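Long-range contact in ribose-phosphate pyrophosphokinase (PDB 4TWB), which transfers the pyrophosphoryl group of ATP to the 1-hydroxyl of ribose 5-phosphate, making phosphoribosyl diphosphate (PRPP) and AMP: residues 160-165 and 212-217. Numbering follows the deposited sequence.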
loop_
_atom_site.group_PDB
_atom_site.type_symbol
_atom_site.label_atom_id
_atom_site.label_comp_id
_atom_site.label_asym_id
_atom_site.label_seq_id
_atom_site.Cartn_x
_atom_site.Cartn_y
_atom_site.Cartn_z
ATOM N N PHE A 160 -32.887 -0.124 -23.850
ATOM C CA PHE A 160 -33.347 -1.109 -22.892
ATOM C C PHE A 160 -32.225 -1.297 -21.860
ATOM O O PHE A 160 -31.059 -1.450 -22.208
ATOM C CB PHE A 160 -33.677 -2.431 -23.584
ATOM C CG PHE A 160 -34.244 -3.471 -22.661
ATOM C CD1 PHE A 160 -35.610 -3.671 -22.575
ATOM C CD2 PHE A 160 -33.409 -4.237 -21.868
ATOM C CE1 PHE A 160 -36.128 -4.619 -21.726
ATOM C CE2 PHE A 160 -33.920 -5.179 -21.015
ATOM C CZ PHE A 160 -35.286 -5.375 -20.944
ATOM N N ILE A 161 -32.566 -1.275 -20.585
ATOM C CA ILE A 161 -31.540 -1.336 -19.557
ATOM C C ILE A 161 -31.488 -2.687 -18.860
ATOM O O ILE A 161 -32.429 -3.091 -18.182
ATOM C CB ILE A 161 -31.689 -0.185 -18.569
ATOM C CG1 ILE A 161 -31.135 1.082 -19.224
ATOM C CG2 ILE A 161 -30.956 -0.482 -17.282
ATOM C CD1 ILE A 161 -31.780 2.336 -18.743
ATOM N N LEU A 162 -30.368 -3.380 -19.052
ATOM C CA LEU A 162 -30.208 -4.767 -18.626
ATOM C C LEU A 162 -29.186 -4.877 -17.508
ATOM O O LEU A 162 -28.048 -4.435 -17.655
ATOM C CB LEU A 162 -29.740 -5.619 -19.804
ATOM C CG LEU A 162 -30.141 -7.091 -19.885
ATOM C CD1 LEU A 162 -29.003 -7.860 -20.515
ATOM C CD2 LEU A 162 -30.468 -7.649 -18.525
ATOM N N ALA A 163 -29.598 -5.477 -16.392
ATOM C CA ALA A 163 -28.716 -5.722 -15.247
ATOM C C ALA A 163 -28.210 -7.168 -15.266
ATOM O O ALA A 163 -29.005 -8.093 -15.348
ATOM C CB ALA A 163 -29.456 -5.440 -13.957
ATOM N N PRO A 164 -26.883 -7.362 -15.191
ATOM C CA PRO A 164 -26.244 -8.671 -15.366
ATOM C C PRO A 164 -26.642 -9.707 -14.323
ATOM O O PRO A 164 -26.556 -10.902 -14.604
ATOM C CB PRO A 164 -24.754 -8.351 -15.252
ATOM C CG PRO A 164 -24.651 -6.916 -15.585
ATOM C CD PRO A 164 -25.892 -6.292 -15.033
ATOM N N ASP A 165 -27.065 -9.262 -13.146
ATOM C CA ASP A 165 -27.511 -10.172 -12.087
ATOM C C ASP A 165 -28.518 -9.460 -11.197
ATOM O O ASP A 165 -28.765 -8.274 -11.381
ATOM C CB ASP A 165 -26.326 -10.721 -11.257
ATOM C CG ASP A 165 -25.303 -9.646 -10.871
ATOM O OD1 ASP A 165 -25.679 -8.674 -10.178
ATOM O OD2 ASP A 165 -24.114 -9.793 -11.242
ATOM N N VAL A 212 -29.652 -2.280 -26.241
ATOM C CA VAL A 212 -29.438 -2.644 -24.846
ATOM C C VAL A 212 -28.240 -1.954 -24.195
ATOM O O VAL A 212 -27.203 -1.740 -24.827
ATOM C CB VAL A 212 -29.291 -4.154 -24.692
ATOM C CG1 VAL A 212 -28.976 -4.513 -23.249
ATOM C CG2 VAL A 212 -30.560 -4.843 -25.164
ATOM N N VAL A 213 -28.403 -1.590 -22.929
ATOM C CA VAL A 213 -27.320 -1.033 -22.129
ATOM C C VAL A 213 -27.175 -1.870 -20.872
ATOM O O VAL A 213 -28.085 -1.928 -20.045
ATOM C CB VAL A 213 -27.604 0.407 -21.701
ATOM C CG1 VAL A 213 -26.419 0.982 -20.955
ATOM C CG2 VAL A 213 -27.924 1.249 -22.906
ATOM N N ILE A 214 -26.037 -2.537 -20.736
ATOM C CA ILE A 214 -25.777 -3.362 -19.560
ATOM C C ILE A 214 -25.017 -2.581 -18.492
ATOM O O ILE A 214 -23.884 -2.146 -18.718
ATOM C CB ILE A 214 -24.991 -4.622 -19.917
ATOM C CG1 ILE A 214 -25.595 -5.281 -21.153
ATOM C CG2 ILE A 214 -24.997 -5.585 -18.748
ATOM C CD1 ILE A 214 -24.981 -6.607 -21.508
ATOM N N ILE A 215 -25.650 -2.421 -17.332
ATOM C CA ILE A 215 -25.124 -1.577 -16.264
ATOM C C ILE A 215 -24.712 -2.359 -15.007
ATOM O O ILE A 215 -25.502 -3.118 -14.444
ATOM C CB ILE A 215 -26.146 -0.498 -15.859
ATOM C CG1 ILE A 215 -26.574 0.306 -17.079
ATOM C CG2 ILE A 215 -25.563 0.434 -14.817
ATOM C CD1 ILE A 215 -27.563 1.406 -16.756
ATOM N N ASP A 216 -23.473 -2.157 -14.570
ATOM C CA ASP A 216 -22.979 -2.762 -13.330
ATOM C C ASP A 216 -22.198 -1.715 -12.542
ATOM O O ASP A 216 -21.844 -0.658 -13.078
ATOM C CB ASP A 216 -22.095 -3.985 -13.625
ATOM C CG ASP A 216 -22.253 -5.093 -12.588
ATOM O OD1 ASP A 216 -21.722 -6.204 -12.809
ATOM O OD2 ASP A 216 -22.906 -4.854 -11.548
ATOM N N ASP A 217 -21.935 -1.997 -11.270
ATOM C CA ASP A 217 -21.155 -1.070 -10.460
ATOM C C ASP A 217 -19.698 -1.058 -10.908
ATOM O O ASP A 217 -19.105 0.003 -11.094
ATOM C CB ASP A 217 -21.281 -1.367 -8.959
ATOM C CG ASP A 217 -20.627 -2.679 -8.549
ATOM O OD1 ASP A 217 -20.759 -3.665 -9.315
ATOM O OD2 ASP A 217 -20.000 -2.717 -7.453
#
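Pro164 sets its ring against Ile214 of the neighbouring strand: CG lies 3.4 Å from Ile214 CG2, and CD sits 3.3 Å from Ile215 O. Ile214 CG1 lies beside the backbone N (chi1 -46°), and CG2, anti to that N, is the branch that meets the ring. On the face that carries Ile214, Leu162 CB meets Val212 CG1 at 3.7 Å, while its CD1 approaches Ile214 CG1 more loosely. Phe160 meets Val212 CG2 mainly through its CB, with the ring oblique to that methyl. On the other face Ile161 and Ile215 cross obliquely and touch methyl to methyl, CG2 to CD1. Between the two faces, Phe160 O takes the N-H of Val213 (2.8 Å), Leu162 N gives to Val213 O and Leu162 O receives Ile215 N. These parallel strands are neighbours in the six-stranded sheet of the phosphoribosyltransferase-like domain; helix 169-178 covers the Ile161 and Ile215 face, and helix 223-233 packs on Pro164 and Ile214. An alanine in place of Pro164 would probably leave Ile214 CG2 without its ring neighbour and the turn out of the strand freer to flex. Past the proline, Asp165, a predicted magnesium ligand, brings OD2 to 4.6 Å from the like-charged OD1 of Asp216, predicted to bind ribose 5-phosphate. Asp216 OD2 accepts the backbone N-H of Asp217, from above the carboxylate plane, and has a long, weak ion pair with Arg171.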